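Local coordinates for protein putative alpha-L-fucosidase (Bacteroides thetaiotaomicron VPI-5482, PDB 3GZA) that probably hydrolyses alpha-L-fucosidic bonds with a TIM-barrel domain of glycoside hydrolase family 29, followed by a C-terminal beta domain, at residues W17-Y28 with N310-P321; T226-T234 with G402-I410. All coordinates share one frame; numbering follows the deposited sequence.

Interaction 1: W17-Y28 with N310-P321; sequences WHEAEMGAVFHY and NATLILGLTPDP. With EDO (1,2-ethanediol), chain D.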
loop_
_atom_site.group_PDB
_atom_site.type_symbol
_atom_site.label_atom_id
_atom_site.label_comp_id
_atom_site.label_asym_id
_atom_site.label_seq_id
_atom_site.Cartn_x
_atom_site.Cartn_y
_atom_site.Cartn_z
ATOM N N TRP A 17 -27.556 19.416 12.187
ATOM C CA TRP A 17 -27.921 18.001 12.177
ATOM C C TRP A 17 -29.447 17.904 12.156
ATOM O O TRP A 17 -30.055 17.247 11.277
ATOM C CB TRP A 17 -27.342 17.280 13.420
ATOM C CG TRP A 17 -27.908 15.940 13.541
ATOM C CD1 TRP A 17 -28.857 15.534 14.441
ATOM C CD2 TRP A 17 -27.655 14.812 12.690
ATOM N NE1 TRP A 17 -29.213 14.235 14.182
ATOM C CE2 TRP A 17 -28.476 13.760 13.142
ATOM C CE3 TRP A 17 -26.805 14.582 11.595
ATOM C CZ2 TRP A 17 -28.475 12.527 12.535
ATOM C CZ3 TRP A 17 -26.846 13.373 10.977
ATOM C CH2 TRP A 17 -27.660 12.358 11.461
ATOM N N HIS A 18 -30.079 18.524 13.133
ATOM C CA HIS A 18 -31.545 18.490 13.216
ATOM C C HIS A 18 -32.189 19.147 12.008
ATOM O O HIS A 18 -33.160 18.635 11.471
ATOM C CB HIS A 18 -32.032 19.226 14.446
ATOM C CG HIS A 18 -31.619 18.600 15.738
ATOM N ND1 HIS A 18 -32.248 17.493 16.257
ATOM C CD2 HIS A 18 -30.609 18.902 16.587
ATOM C CE1 HIS A 18 -31.661 17.159 17.397
ATOM N NE2 HIS A 18 -30.671 18.006 17.625
ATOM N N GLU A 19 -31.695 20.323 11.632
ATOM C CA GLU A 19 -32.311 21.087 10.530
ATOM C C GLU A 19 -32.226 20.436 9.163
ATOM O O GLU A 19 -33.083 20.677 8.324
ATOM C CB GLU A 19 -31.690 22.468 10.447
ATOM C CG GLU A 19 -31.929 23.281 11.679
ATOM C CD GLU A 19 -30.944 24.484 11.823
ATOM O OE1 GLU A 19 -29.758 24.430 11.343
ATOM O OE2 GLU A 19 -31.343 25.447 12.497
ATOM N N ALA A 20 -31.177 19.664 8.917
ATOM C CA ALA A 20 -31.042 19.016 7.612
ATOM C C ALA A 20 -32.166 18.068 7.334
ATOM O O ALA A 20 -32.640 18.015 6.194
ATOM C CB ALA A 20 -29.690 18.285 7.509
ATOM N N GLU A 21 -32.560 17.277 8.345
ATOM C CA GLU A 21 -33.609 16.240 8.239
ATOM C C GLU A 21 -33.268 15.038 7.402
ATOM O O GLU A 21 -33.618 13.933 7.755
ATOM C CB GLU A 21 -34.968 16.822 7.840
ATOM C CG GLU A 21 -35.499 17.879 8.821
ATOM C CD GLU A 21 -36.806 18.517 8.457
ATOM O OE1 GLU A 21 -37.393 18.182 7.438
ATOM O OE2 GLU A 21 -37.216 19.451 9.163
HETATM N N MSE A 22 -32.623 15.256 6.260
HETATM C CA MSE A 22 -32.266 14.171 5.381
HETATM C C MSE A 22 -30.908 14.415 4.770
HETATM O O MSE A 22 -30.537 15.575 4.490
HETATM C CB MSE A 22 -33.236 14.091 4.246
HETATM C CG MSE A 22 -34.586 13.656 4.583
HETATM SE SE MSE A 22 -35.719 13.578 2.972
HETATM C CE MSE A 22 -34.704 12.154 2.113
ATOM N N GLY A 23 -30.202 13.322 4.561
ATOM C CA GLY A 23 -28.917 13.334 3.874
ATOM C C GLY A 23 -28.683 12.033 3.141
ATOM O O GLY A 23 -29.490 11.118 3.242
ATOM N N ALA A 24 -27.563 11.959 2.423
ATOM C CA ALA A 24 -27.197 10.762 1.694
ATOM C C ALA A 24 -25.765 10.354 1.988
ATOM O O ALA A 24 -24.886 11.202 2.199
ATOM C CB ALA A 24 -27.343 10.988 0.179
ATOM N N VAL A 25 -25.521 9.053 1.986
ATOM C CA VAL A 25 -24.157 8.502 2.062
ATOM C C VAL A 25 -23.959 7.676 0.738
ATOM O O VAL A 25 -24.819 6.900 0.297
ATOM C CB VAL A 25 -23.863 7.667 3.327
ATOM C CG1 VAL A 25 -24.771 6.430 3.398
ATOM C CG2 VAL A 25 -22.352 7.312 3.383
ATOM N N PHE A 26 -22.818 7.887 0.090
ATOM C CA PHE A 26 -22.433 7.233 -1.130
ATOM C C PHE A 26 -21.278 6.294 -0.825
ATOM O O PHE A 26 -20.222 6.780 -0.406
ATOM C CB PHE A 26 -21.967 8.256 -2.194
ATOM C CG PHE A 26 -23.035 9.219 -2.647
ATOM C CD1 PHE A 26 -23.327 10.354 -1.883
ATOM C CD2 PHE A 26 -23.790 8.951 -3.762
ATOM C CE1 PHE A 26 -24.352 11.221 -2.319
ATOM C CE2 PHE A 26 -24.743 9.823 -4.183
ATOM C CZ PHE A 26 -25.034 10.963 -3.441
ATOM N N HIS A 27 -21.513 4.989 -0.941
ATOM C CA HIS A 27 -20.488 3.973 -0.770
ATOM C C HIS A 27 -19.860 3.636 -2.122
ATOM O O HIS A 27 -20.573 3.378 -3.094
ATOM C CB HIS A 27 -21.058 2.702 -0.139
ATOM C CG HIS A 27 -21.372 2.827 1.320
ATOM N ND1 HIS A 27 -22.468 3.515 1.812
ATOM C CD2 HIS A 27 -20.722 2.341 2.392
ATOM C CE1 HIS A 27 -22.464 3.437 3.136
ATOM N NE2 HIS A 27 -21.416 2.723 3.512
ATOM N N TYR A 28 -18.525 3.648 -2.196
ATOM C CA TYR A 28 -17.812 3.358 -3.417
ATOM C C TYR A 28 -16.440 2.821 -3.016
ATOM O O TYR A 28 -15.783 3.418 -2.157
ATOM C CB TYR A 28 -17.717 4.645 -4.227
ATOM C CG TYR A 28 -17.686 4.541 -5.735
ATOM C CD1 TYR A 28 -18.636 3.787 -6.374
ATOM C CD2 TYR A 28 -16.779 5.263 -6.474
ATOM C CE1 TYR A 28 -18.689 3.747 -7.749
ATOM C CE2 TYR A 28 -16.805 5.219 -7.845
ATOM C CZ TYR A 28 -17.785 4.503 -8.458
ATOM O OH TYR A 28 -17.889 4.477 -9.825
ATOM N N ASN A 310 -38.308 12.670 14.983
ATOM C CA ASN A 310 -37.180 13.405 15.551
ATOM C C ASN A 310 -35.838 12.756 15.287
ATOM O O ASN A 310 -34.956 12.761 16.128
ATOM C CB ASN A 310 -37.368 13.526 17.086
ATOM C CG ASN A 310 -36.467 14.569 17.715
ATOM O OD1 ASN A 310 -36.059 15.557 17.063
ATOM N ND2 ASN A 310 -36.210 14.401 19.038
ATOM N N ALA A 311 -35.675 12.163 14.103
ATOM C CA ALA A 311 -34.416 11.620 13.671
ATOM C C ALA A 311 -34.100 12.131 12.245
ATOM O O ALA A 311 -34.970 12.214 11.412
ATOM C CB ALA A 311 -34.462 10.050 13.686
ATOM N N THR A 312 -32.851 12.475 11.981
ATOM C CA THR A 312 -32.390 12.790 10.659
ATOM C C THR A 312 -32.102 11.479 9.938
ATOM O O THR A 312 -31.441 10.578 10.468
ATOM C CB THR A 312 -31.221 13.755 10.688
ATOM O OG1 THR A 312 -31.755 15.054 11.048
ATOM C CG2 THR A 312 -30.490 13.821 9.312
ATOM N N LEU A 313 -32.583 11.379 8.707
ATOM C CA LEU A 313 -32.539 10.169 7.903
ATOM C C LEU A 313 -31.420 10.242 6.881
ATOM O O LEU A 313 -31.314 11.234 6.125
ATOM C CB LEU A 313 -33.869 10.024 7.183
ATOM C CG LEU A 313 -34.030 8.931 6.121
ATOM C CD1 LEU A 313 -33.891 7.513 6.761
ATOM C CD2 LEU A 313 -35.372 9.039 5.328
ATOM N N ILE A 314 -30.621 9.175 6.807
ATOM C CA ILE A 314 -29.563 9.063 5.843
ATOM C C ILE A 314 -29.861 7.937 4.844
ATOM O O ILE A 314 -30.025 6.802 5.248
ATOM C CB ILE A 314 -28.168 8.839 6.483
ATOM C CG1 ILE A 314 -27.887 9.994 7.473
ATOM C CG2 ILE A 314 -27.085 8.735 5.371
ATOM C CD1 ILE A 314 -26.478 9.893 8.192
ATOM N N LEU A 315 -29.933 8.278 3.568
ATOM C CA LEU A 315 -30.133 7.296 2.544
ATOM C C LEU A 315 -28.821 6.811 1.938
ATOM O O LEU A 315 -27.983 7.638 1.549
ATOM C CB LEU A 315 -30.999 7.897 1.418
ATOM C CG LEU A 315 -32.422 8.377 1.741
ATOM C CD1 LEU A 315 -33.014 9.114 0.532
ATOM C CD2 LEU A 315 -33.313 7.205 2.174
ATOM N N GLY A 316 -28.671 5.500 1.792
ATOM C CA GLY A 316 -27.483 4.924 1.149
ATOM C C GLY A 316 -27.663 4.772 -0.335
ATOM O O GLY A 316 -28.498 3.953 -0.843
ATOM N N LEU A 317 -26.881 5.569 -1.039
ATOM C CA LEU A 317 -26.935 5.597 -2.493
ATOM C C LEU A 317 -25.692 4.932 -3.083
ATOM O O LEU A 317 -24.612 4.935 -2.502
ATOM C CB LEU A 317 -27.073 7.038 -2.967
ATOM C CG LEU A 317 -28.257 7.808 -2.376
ATOM C CD1 LEU A 317 -28.385 9.197 -3.029
ATOM C CD2 LEU A 317 -29.597 6.982 -2.402
ATOM N N THR A 318 -25.853 4.438 -4.308
ATOM C CA THR A 318 -24.843 3.520 -4.907
ATOM C C THR A 318 -24.406 3.891 -6.318
ATOM O O THR A 318 -25.030 3.422 -7.324
ATOM C CB THR A 318 -25.384 2.090 -4.920
ATOM O OG1 THR A 318 -26.565 1.976 -5.721
ATOM C CG2 THR A 318 -25.733 1.625 -3.520
ATOM N N PRO A 319 -23.320 4.666 -6.423
ATOM C CA PRO A 319 -22.820 4.937 -7.804
ATOM C C PRO A 319 -22.357 3.623 -8.421
ATOM O O PRO A 319 -21.842 2.741 -7.756
ATOM C CB PRO A 319 -21.675 5.892 -7.575
ATOM C CG PRO A 319 -21.943 6.490 -6.205
ATOM C CD PRO A 319 -22.565 5.421 -5.424
ATOM N N ASP A 320 -22.562 3.536 -9.714
ATOM C CA ASP A 320 -22.308 2.315 -10.492
ATOM C C ASP A 320 -20.911 2.292 -11.108
ATOM O O ASP A 320 -20.119 3.212 -10.917
ATOM C CB ASP A 320 -23.460 2.112 -11.495
ATOM C CG ASP A 320 -23.451 3.071 -12.702
ATOM O OD1 ASP A 320 -22.415 3.726 -12.984
ATOM O OD2 ASP A 320 -24.525 3.227 -13.316
ATOM N N PRO A 321 -20.553 1.217 -11.809
ATOM C CA PRO A 321 -19.169 1.155 -12.346
ATOM C C PRO A 321 -18.851 2.143 -13.466
ATOM O O PRO A 321 -17.692 2.266 -13.850
ATOM C CB PRO A 321 -19.056 -0.275 -12.860
ATOM C CG PRO A 321 -20.084 -1.028 -12.104
ATOM C CD PRO A 321 -21.229 -0.068 -11.974
HETATM C C1 EDO D . -22.877 1.359 6.055
HETATM O O1 EDO D . -21.495 1.733 6.054
HETATM C C2 EDO D . -23.558 2.401 6.884
HETATM O O2 EDO D . -23.211 2.171 8.235
HETATM O O HOH W 1 -31.911 13.856 15.233
HETATM O O HOH W 2 -34.095 15.705 15.100
HETATM O O HOH W 3 -34.056 16.071 12.227
HETATM O O HOH W 4 -24.638 3.691 0.149
HETATM O O HOH W 5 -21.737 1.835 -5.098
#
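Thr312 packs over a face of the Trp17 indole, and every atom of its side chain is used. CB sits 3.8 Å from the centroid of the six-membered ring of Trp17, 24° off the ring normal, in a CH-pi contact; Phe217 also stacks on this indole. With chi1 at -73°, the two branches of Thr312 part. OG1 lies beside the backbone N and donates to Trp17 O (2.8 Å), gripping the last turn of the helix, while water 3 donates to OG1 and bridges it to His18 O. CG2, anti to the backbone N, reaches the peptide after the helix, 3.5 Å from Glu21 O.

From here strands 22-26 and 312-317 run parallel, their axes 30° apart. Leu313 N and Leu315 N donate to Glu21 O and Gly23 O, Gly23 N and Val25 N to Leu313 O and Leu315 O, and Leu317 N to Val25 O. Being the first and last strands of the TIM barrel, they close it. On the face carrying Ala24, Phe26 and Leu317, which helix 61-69 covers through Ala68, Leu317 CD1 lies 3.8 Å from Ala24 CB and touches the Phe26 ring at CZ. On the other face Val25 CG1 meets Ile314 CG2 at 3.8 Å.

Beyond the strands, Tyr28 OH donates to Asp320 O (2.8 Å), which lies at the ring edge and in its plane, while Tyr28 CE1 leans on Pro319 CB. His27 NE2 shares a hydrogen bond of 2.7 Å with ethanediol O1, probably a crystallisation additive, at the C-terminal strand ends where TIM-barrel enzymes keep their active sites. Such a seam implies division of labour: backbone bonds fix the register, apolar side chains fill both faces, and hydroxyls tie down the ends.

Interaction 2: T226-T234 with G402-I410; sequences TVEYPCWST and GESVGHKRI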
loop_
_atom_site.group_PDB
_atom_site.type_symbol
_atom_site.label_atom_id
_atom_site.label_comp_id
_atom_site.label_asym_id
_atom_site.label_seq_id
_atom_site.Cartn_x
_atom_site.Cartn_y
_atom_site.Cartn_z
ATOM N N THR A 226 -35.753 4.032 10.099
ATOM C CA THR A 226 -36.710 4.475 11.121
ATOM C C THR A 226 -36.036 4.469 12.466
ATOM O O THR A 226 -34.952 3.915 12.634
ATOM C CB THR A 226 -37.938 3.554 11.245
ATOM O OG1 THR A 226 -37.577 2.285 11.858
ATOM C CG2 THR A 226 -38.584 3.317 9.915
ATOM N N VAL A 227 -36.680 5.139 13.402
ATOM C CA VAL A 227 -36.395 5.028 14.818
ATOM C C VAL A 227 -37.694 4.623 15.491
ATOM O O VAL A 227 -38.745 4.628 14.885
ATOM C CB VAL A 227 -35.830 6.331 15.420
ATOM C CG1 VAL A 227 -34.441 6.639 14.870
ATOM C CG2 VAL A 227 -36.790 7.550 15.217
ATOM N N GLU A 228 -37.663 4.339 16.783
ATOM C CA GLU A 228 -38.863 4.001 17.503
ATOM C C GLU A 228 -39.490 5.262 18.076
ATOM O O GLU A 228 -39.004 6.368 17.825
ATOM C CB GLU A 228 -38.556 2.958 18.560
ATOM C CG GLU A 228 -38.057 1.638 17.977
ATOM C CD GLU A 228 -39.092 0.972 17.106
ATOM O OE1 GLU A 228 -40.230 0.833 17.579
ATOM O OE2 GLU A 228 -38.770 0.537 15.987
ATOM N N TYR A 229 -40.606 5.112 18.776
ATOM C CA TYR A 229 -41.309 6.243 19.378
ATOM C C TYR A 229 -41.709 5.919 20.821
ATOM O O TYR A 229 -42.237 4.832 21.058
ATOM C CB TYR A 229 -42.518 6.653 18.490
ATOM C CG TYR A 229 -43.081 7.971 19.001
ATOM C CD1 TYR A 229 -42.514 9.176 18.580
ATOM C CD2 TYR A 229 -44.111 8.011 19.922
ATOM C CE1 TYR A 229 -42.930 10.357 19.078
ATOM C CE2 TYR A 229 -44.554 9.220 20.459
ATOM C CZ TYR A 229 -43.955 10.401 20.016
ATOM O OH TYR A 229 -44.378 11.601 20.519
ATOM N N PRO A 230 -41.469 6.846 21.775
ATOM C CA PRO A 230 -40.869 8.179 21.629
ATOM C C PRO A 230 -39.402 8.110 21.240
ATOM O O PRO A 230 -38.756 7.058 21.412
ATOM C CB PRO A 230 -41.024 8.793 23.028
ATOM C CG PRO A 230 -41.086 7.664 23.933
ATOM C CD PRO A 230 -41.826 6.591 23.185
ATOM N N CYS A 231 -38.890 9.192 20.663
ATOM C CA CYS A 231 -37.475 9.283 20.308
ATOM C C CYS A 231 -36.929 10.640 20.768
ATOM O O CYS A 231 -37.301 11.670 20.239
ATOM C CB CYS A 231 -37.220 9.110 18.814
ATOM S SG CYS A 231 -35.482 9.078 18.419
ATOM N N TRP A 232 -36.084 10.604 21.802
ATOM C CA TRP A 232 -35.492 11.791 22.413
ATOM C C TRP A 232 -34.079 11.961 21.930
ATOM O O TRP A 232 -33.414 11.008 21.593
ATOM C CB TRP A 232 -35.451 11.610 23.949
ATOM C CG TRP A 232 -36.742 11.160 24.532
ATOM C CD1 TRP A 232 -37.069 9.866 24.906
ATOM C CD2 TRP A 232 -37.860 11.961 24.868
ATOM N NE1 TRP A 232 -38.329 9.836 25.405
ATOM C CE2 TRP A 232 -38.855 11.098 25.395
ATOM C CE3 TRP A 232 -38.132 13.320 24.774
ATOM C CZ2 TRP A 232 -40.090 11.557 25.826
ATOM C CZ3 TRP A 232 -39.386 13.779 25.171
ATOM C CH2 TRP A 232 -40.338 12.907 25.719
ATOM N N SER A 233 -33.588 13.187 21.959
ATOM C CA SER A 233 -32.220 13.488 21.555
ATOM C C SER A 233 -31.216 13.327 22.663
ATOM O O SER A 233 -30.028 13.195 22.396
ATOM C CB SER A 233 -32.075 14.944 21.096
ATOM O OG SER A 233 -32.813 15.163 19.907
ATOM N N THR A 234 -31.703 13.353 23.893
ATOM C CA THR A 234 -30.900 13.260 25.086
ATOM C C THR A 234 -30.469 11.819 25.361
ATOM O O THR A 234 -31.127 10.852 24.933
ATOM C CB THR A 234 -31.598 13.927 26.230
ATOM O OG1 THR A 234 -32.961 13.481 26.334
ATOM C CG2 THR A 234 -31.558 15.445 26.042
ATOM N N GLY A 402 -49.173 11.881 22.218
ATOM C CA GLY A 402 -47.765 11.488 22.158
ATOM C C GLY A 402 -46.946 12.026 23.288
ATOM O O GLY A 402 -47.484 12.528 24.269
ATOM N N GLU A 403 -45.639 11.909 23.132
ATOM C CA GLU A 403 -44.694 12.309 24.176
ATOM C C GLU A 403 -43.678 13.268 23.625
ATOM O O GLU A 403 -43.834 14.466 23.761
ATOM C CB GLU A 403 -43.994 11.078 24.741
ATOM C CG GLU A 403 -44.888 10.195 25.547
ATOM C CD GLU A 403 -44.131 9.029 26.160
ATOM O OE1 GLU A 403 -43.306 9.249 27.078
ATOM O OE2 GLU A 403 -44.367 7.897 25.699
ATOM N N SER A 404 -42.650 12.738 22.962
ATOM C CA SER A 404 -41.596 13.533 22.362
ATOM C C SER A 404 -42.039 14.253 21.089
ATOM O O SER A 404 -42.821 13.717 20.302
ATOM C CB SER A 404 -40.413 12.638 22.010
ATOM O OG SER A 404 -40.833 11.540 21.220
ATOM N N VAL A 405 -41.467 15.428 20.890
ATOM C CA VAL A 405 -41.657 16.182 19.671
ATOM C C VAL A 405 -40.261 16.471 19.117
ATOM O O VAL A 405 -39.878 15.916 18.094
ATOM C CB VAL A 405 -42.507 17.437 19.901
ATOM C CG1 VAL A 405 -42.525 18.261 18.638
ATOM C CG2 VAL A 405 -43.919 17.063 20.317
ATOM N N GLY A 406 -39.493 17.319 19.780
ATOM C CA GLY A 406 -38.148 17.635 19.330
ATOM C C GLY A 406 -38.209 18.460 18.060
ATOM O O GLY A 406 -39.141 19.280 17.900
ATOM N N HIS A 407 -37.309 18.195 17.126
ATOM C CA HIS A 407 -37.212 18.977 15.911
ATOM C C HIS A 407 -38.443 18.851 15.024
ATOM O O HIS A 407 -38.924 19.852 14.501
ATOM C CB HIS A 407 -35.947 18.649 15.145
ATOM C CG HIS A 407 -35.913 19.317 13.815
ATOM N ND1 HIS A 407 -35.721 20.674 13.704
ATOM C CD2 HIS A 407 -36.210 18.860 12.572
ATOM C CE1 HIS A 407 -35.819 21.008 12.426
ATOM N NE2 HIS A 407 -36.143 19.940 11.732
ATOM N N LYS A 408 -38.979 17.632 14.907
ATOM C CA LYS A 408 -40.157 17.411 14.093
ATOM C C LYS A 408 -40.898 16.147 14.460
ATOM O O LYS A 408 -40.289 15.104 14.654
ATOM C CB LYS A 408 -39.803 17.364 12.603
ATOM C CG LYS A 408 -40.997 17.227 11.640
ATOM C CD LYS A 408 -40.548 17.475 10.210
ATOM C CE LYS A 408 -40.508 18.993 9.838
ATOM N NZ LYS A 408 -40.134 19.193 8.386
ATOM N N ARG A 409 -42.222 16.268 14.499
ATOM C CA ARG A 409 -43.125 15.182 14.789
ATOM C C ARG A 409 -44.147 15.228 13.684
ATOM O O ARG A 409 -44.768 16.292 13.479
ATOM C CB ARG A 409 -43.841 15.402 16.126
ATOM C CG ARG A 409 -44.842 14.303 16.531
ATOM C CD ARG A 409 -44.149 13.052 16.931
ATOM N NE ARG A 409 -45.073 11.962 17.189
ATOM C CZ ARG A 409 -45.108 10.801 16.548
ATOM N NH1 ARG A 409 -44.315 10.519 15.533
ATOM N NH2 ARG A 409 -46.001 9.898 16.915
ATOM N N ILE A 410 -44.354 14.091 13.013
ATOM C CA ILE A 410 -45.433 13.979 12.022
ATOM C C ILE A 410 -46.439 13.042 12.624
ATOM O O ILE A 410 -46.088 11.938 12.996
ATOM C CB ILE A 410 -44.930 13.462 10.650
ATOM C CG1 ILE A 410 -43.966 14.483 10.037
ATOM C CG2 ILE A 410 -46.122 13.213 9.633
ATOM C CD1 ILE A 410 -43.180 14.000 8.828
HETATM O O HOH W 6 -39.918 11.780 18.763
#
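Tyr229 projects from an irregular loop of the barrel domain and sets its hydroxyl against the backbone at Glu403 and Ser404. Its CG is anti to the backbone N (chi1 -170°), which carries the ring toward the 402-410 segment. The hydroxyl works in both directions: it accepts from Glu403 N (2.9 Å) and donates to Ser404 O (2.6 Å), meeting a lone pair in the carbonyl plane. Over one face of the same ring lies the guanidinium of Arg409, stacked in a cation-pi contact with its CZ 3.7 Å from the Tyr229 centroid and the planes 19° apart. The bend of Arg409 at chi2 turns the group back over the ring, and its polar end is also held by Gly308.

Ser404 holds its OG between the backbone N and the carbonyl carbon (chi1 53°). From there OG accepts from Cys231 N at 3.1 Å, just after the cis peptide before Pro230, and binds water 6, while CB rests 3.5 Å from the centroid of the Trp232 six-membered ring, over its face.

A phenylalanine in place of Tyr229 would probably leave Glu403 N and Ser404 O without the hydroxyl they share. The loop and the F5/8 type C-like domain are thus joined by specific polar grips, with aromatic faces filling in between.

In the fold
Both contacts are buried, but at different depths: interaction 1 is centred about 5 Å from the centre of the chain, interaction 2 about 16 Å. The first is a seam inside one domain, made by regular strands with backbone bonds and apolar packing. The second joins two domains through largely irregular segments, so side chains and single peptide groups do the work that a strand ladder does in the barrel. The two meet at His407, whose NE2 probably bonds Glu21 OE2 and whose N probably bonds Asn310 OD1; Lys408 adds a salt bridge to Glu21. The C-terminal domain is thereby tied directly to the N-terminal ends of the closing strands.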